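Putative esterase PA1618 (Pseudomonas aeruginosa, PDB 4QD8) is a hotdog-fold thioesterase that binds the coenzyme A analogue phenacyl-CoA and probably hydrolyses acyl-CoA thioesters such as 1,4-dihydroxy-2-naphthoyl-CoA. Local coordinates at residues V60-S65 with V100-R105. Numbering follows the deposited sequence.
Sequences VVLAES and VTAVAR
Leu-62 of the long helix 56-72 meets Val-100 and Ala-102 of strand 99-106 in a small, mainly apolar helix-on-sheet contact close to the centre of the chain. Its size is modest, 135 Å² of buried surface summed over both sides, and no hydrogen bond crosses it. Leu-62 holds CG anti to its own backbone N (chi1 178°), which carries the branched end across to the strand. There the two strand residues are met differently. The methyl of Ala-102 abuts the branch point, with CB 3.8 Å from Leu-62 CG, and lies equally near Leu-62 CD2. That same CD2 reaches on to Val-100, 3.9 Å from its CG1 and 3.7 Å from its carbonyl O, a van der Waals approach to the backbone. The geometry is that of the hotdog fold, in which a curved antiparallel sheet wraps a central helix. Val-100, Ala-102 and Ala-104 all direct their CB atoms to the helix, whereas the intervening Thr-101 turns away. Strand 99-106 pairs with strands 36-42 and 113-121, and Ile-118 and Leu-120 of the latter extend the apolar floor beside Ala-102. The same helical turn also reaches the subunit interface: Glu-64 OE1 and Ser-65 OG hydrogen-bond NE2 of His-91 and NE2 of His-55 of the second subunit, respectively.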
ATOM      1  N   VAL A  60      11.791  -6.450  -0.855  1.00 14.24           N
ATOM      2  CA  VAL A  60      10.470  -7.044  -0.687  1.00 14.46           C
ATOM      3  C   VAL A  60      10.551  -8.585  -0.661  1.00 14.97           C
ATOM      4  O   VAL A  60       9.844  -9.220   0.121  1.00 15.22           O
ATOM      5  CB  VAL A  60       9.451  -6.501  -1.711  1.00 13.67           C
ATOM      6  CG1 VAL A  60       8.076  -7.178  -1.523  1.00 14.42           C
ATOM      7  CG2 VAL A  60       9.300  -4.983  -1.542  1.00 13.80           C
ATOM      8  N   VAL A  61      11.437  -9.186  -1.459  1.00 12.86           N
ATOM      9  CA  VAL A  61      11.645 -10.641  -1.361  1.00 13.78           C
ATOM     10  C   VAL A  61      12.054 -11.017   0.066  1.00 16.24           C
ATOM     11  O   VAL A  61      11.520 -11.966   0.653  1.00 14.18           O
ATOM     12  CB  VAL A  61      12.736 -11.161  -2.331  1.00 13.45           C
ATOM     13  CG1 VAL A  61      12.974 -12.668  -2.100  1.00 14.18           C
ATOM     14  CG2 VAL A  61      12.335 -10.923  -3.774  1.00 14.82           C
ATOM     15  N   LEU A  62      13.004 -10.279   0.631  1.00 14.08           N
ATOM     16  CA  LEU A  62      13.415 -10.537   2.004  1.00 13.53           C
ATOM     17  C   LEU A  62      12.229 -10.406   2.964  1.00 15.86           C
ATOM     18  O   LEU A  62      11.983 -11.294   3.791  1.00 15.09           O
ATOM     19  CB  LEU A  62      14.543  -9.596   2.414  1.00 14.19           C
ATOM     20  CG  LEU A  62      15.030  -9.738   3.854  1.00 13.41           C
ATOM     21  CD1 LEU A  62      15.432 -11.187   4.157  1.00 15.63           C
ATOM     22  CD2 LEU A  62      16.207  -8.774   4.078  1.00 13.72           C
ATOM     23  N   ALA A  63      11.470  -9.326   2.822  1.00 14.46           N
ATOM     24  CA  ALA A  63      10.341  -9.075   3.719  1.00 15.44           C
ATOM     25  C   ALA A  63       9.299 -10.175   3.602  1.00 17.38           C
ATOM     26  O   ALA A  63       8.786 -10.672   4.621  1.00 17.22           O
ATOM     27  CB  ALA A  63       9.716  -7.715   3.423  1.00 15.55           C
ATOM     28  N   GLU A  64       8.989 -10.563   2.369  1.00 14.75           N
ATOM     29  CA  GLU A  64       7.941 -11.566   2.148  1.00 15.70           C
ATOM     30  C   GLU A  64       8.409 -12.971   2.538  1.00 16.27           C
ATOM     31  O   GLU A  64       7.612 -13.765   3.045  1.00 15.89           O
ATOM     32  CB  GLU A  64       7.382 -11.510   0.713  1.00 16.95           C
ATOM     33  CG  GLU A  64       6.126 -12.353   0.555  1.00 21.95           C
ATOM     34  CD  GLU A  64       5.119 -11.829  -0.473  1.00 15.30           C
ATOM     35  OE1 GLU A  64       5.119 -10.616  -0.834  1.00 23.31           O
ATOM     36  OE2 GLU A  64       4.301 -12.664  -0.886  1.00 25.76           O
ATOM     37  N   SER A  65       9.694 -13.275   2.340  1.00 14.58           N
ATOM     38  CA  SER A  65      10.253 -14.545   2.813  1.00 15.68           C
ATOM     39  C   SER A  65      10.118 -14.635   4.320  1.00 15.91           C
ATOM     40  O   SER A  65       9.705 -15.660   4.857  1.00 16.44           O
ATOM     41  CB  SER A  65      11.748 -14.667   2.473  1.00 15.88           C
ATOM     42  OG  SER A  65      11.943 -15.252   1.202  1.00 14.75           O
ATOM     43  N   VAL A 100      21.555  -6.462   4.343  1.00 18.25           N
ATOM     44  CA  VAL A 100      20.352  -5.808   4.829  1.00 18.10           C
ATOM     45  C   VAL A 100      19.641  -6.782   5.767  1.00 15.17           C
ATOM     46  O   VAL A 100      19.506  -7.971   5.459  1.00 16.62           O
ATOM     47  CB  VAL A 100      19.443  -5.333   3.671  1.00 17.25           C
ATOM     48  CG1 VAL A 100      19.078  -6.476   2.737  1.00 15.92           C
ATOM     49  CG2 VAL A 100      18.198  -4.630   4.212  1.00 17.56           C
ATOM     50  N   THR A 101      19.227  -6.281   6.930  1.00 15.16           N
ATOM     51  CA  THR A 101      18.638  -7.121   7.978  1.00 16.58           C
ATOM     52  C   THR A 101      17.170  -6.754   8.186  1.00 16.87           C
ATOM     53  O   THR A 101      16.846  -5.579   8.351  1.00 18.10           O
ATOM     54  CB  THR A 101      19.404  -6.930   9.297  1.00 18.77           C
ATOM     55  OG1 THR A 101      20.767  -7.337   9.114  1.00 21.55           O
ATOM     56  CG2 THR A 101      18.791  -7.770  10.413  1.00 20.55           C
ATOM     57  N   ALA A 102      16.293  -7.759   8.172  1.00 17.94           N
ATOM     58  CA  ALA A 102      14.860  -7.527   8.330  1.00 16.57           C
ATOM     59  C   ALA A 102      14.393  -8.146   9.638  1.00 16.86           C
ATOM     60  O   ALA A 102      14.801  -9.252   9.981  1.00 16.79           O
ATOM     61  CB  ALA A 102      14.094  -8.138   7.162  1.00 17.45           C
ATOM     62  N   VAL A 103      13.541  -7.431  10.367  1.00 15.41           N
ATOM     63  CA  VAL A 103      12.951  -7.968  11.601  1.00 16.14           C
ATOM     64  C   VAL A 103      11.436  -7.940  11.462  1.00 15.30           C
ATOM     65  O   VAL A 103      10.865  -6.897  11.153  1.00 16.05           O
ATOM     66  CB  VAL A 103      13.370  -7.142  12.828  1.00 18.99           C
ATOM     67  CG1 VAL A 103      12.833  -7.763  14.121  1.00 20.95           C
ATOM     68  CG2 VAL A 103      14.886  -7.042  12.907  1.00 22.79           C
ATOM     69  N   ALA A 104      10.790  -9.080  11.683  1.00 15.81           N
ATOM     70  CA  ALA A 104       9.339  -9.167  11.574  1.00 15.57           C
ATOM     71  C   ALA A 104       8.690  -9.248  12.950  1.00 16.37           C
ATOM     72  O   ALA A 104       9.130 -10.021  13.810  1.00 15.74           O
ATOM     73  CB  ALA A 104       8.929 -10.373  10.732  1.00 16.40           C
ATOM     74  N   ARG A 105       7.631  -8.468  13.125  1.00 16.33           N
ATOM     75  CA  ARG A 105       6.821  -8.477  14.343  1.00 16.16           C
ATOM     76  C   ARG A 105       5.345  -8.556  13.936  1.00 16.45           C
ATOM     77  O   ARG A 105       4.954  -8.037  12.904  1.00 15.64           O
ATOM     78  CB  ARG A 105       7.084  -7.209  15.155  1.00 18.13           C
ATOM     79  CG  ARG A 105       8.475  -7.170  15.767  1.00 21.88           C
ATOM     80  CD  ARG A 105       8.762  -5.867  16.492  1.00 26.39           C
ATOM     81  NE  ARG A 105      10.132  -5.861  17.011  1.00 27.97           N
ATOM     82  CZ  ARG A 105      10.502  -6.431  18.158  1.00 36.99           C
ATOM     83  NH1 ARG A 105       9.606  -7.054  18.923  1.00 34.40           N
ATOM     84  NH2 ARG A 105      11.772  -6.381  18.548  1.00 39.91           N
TER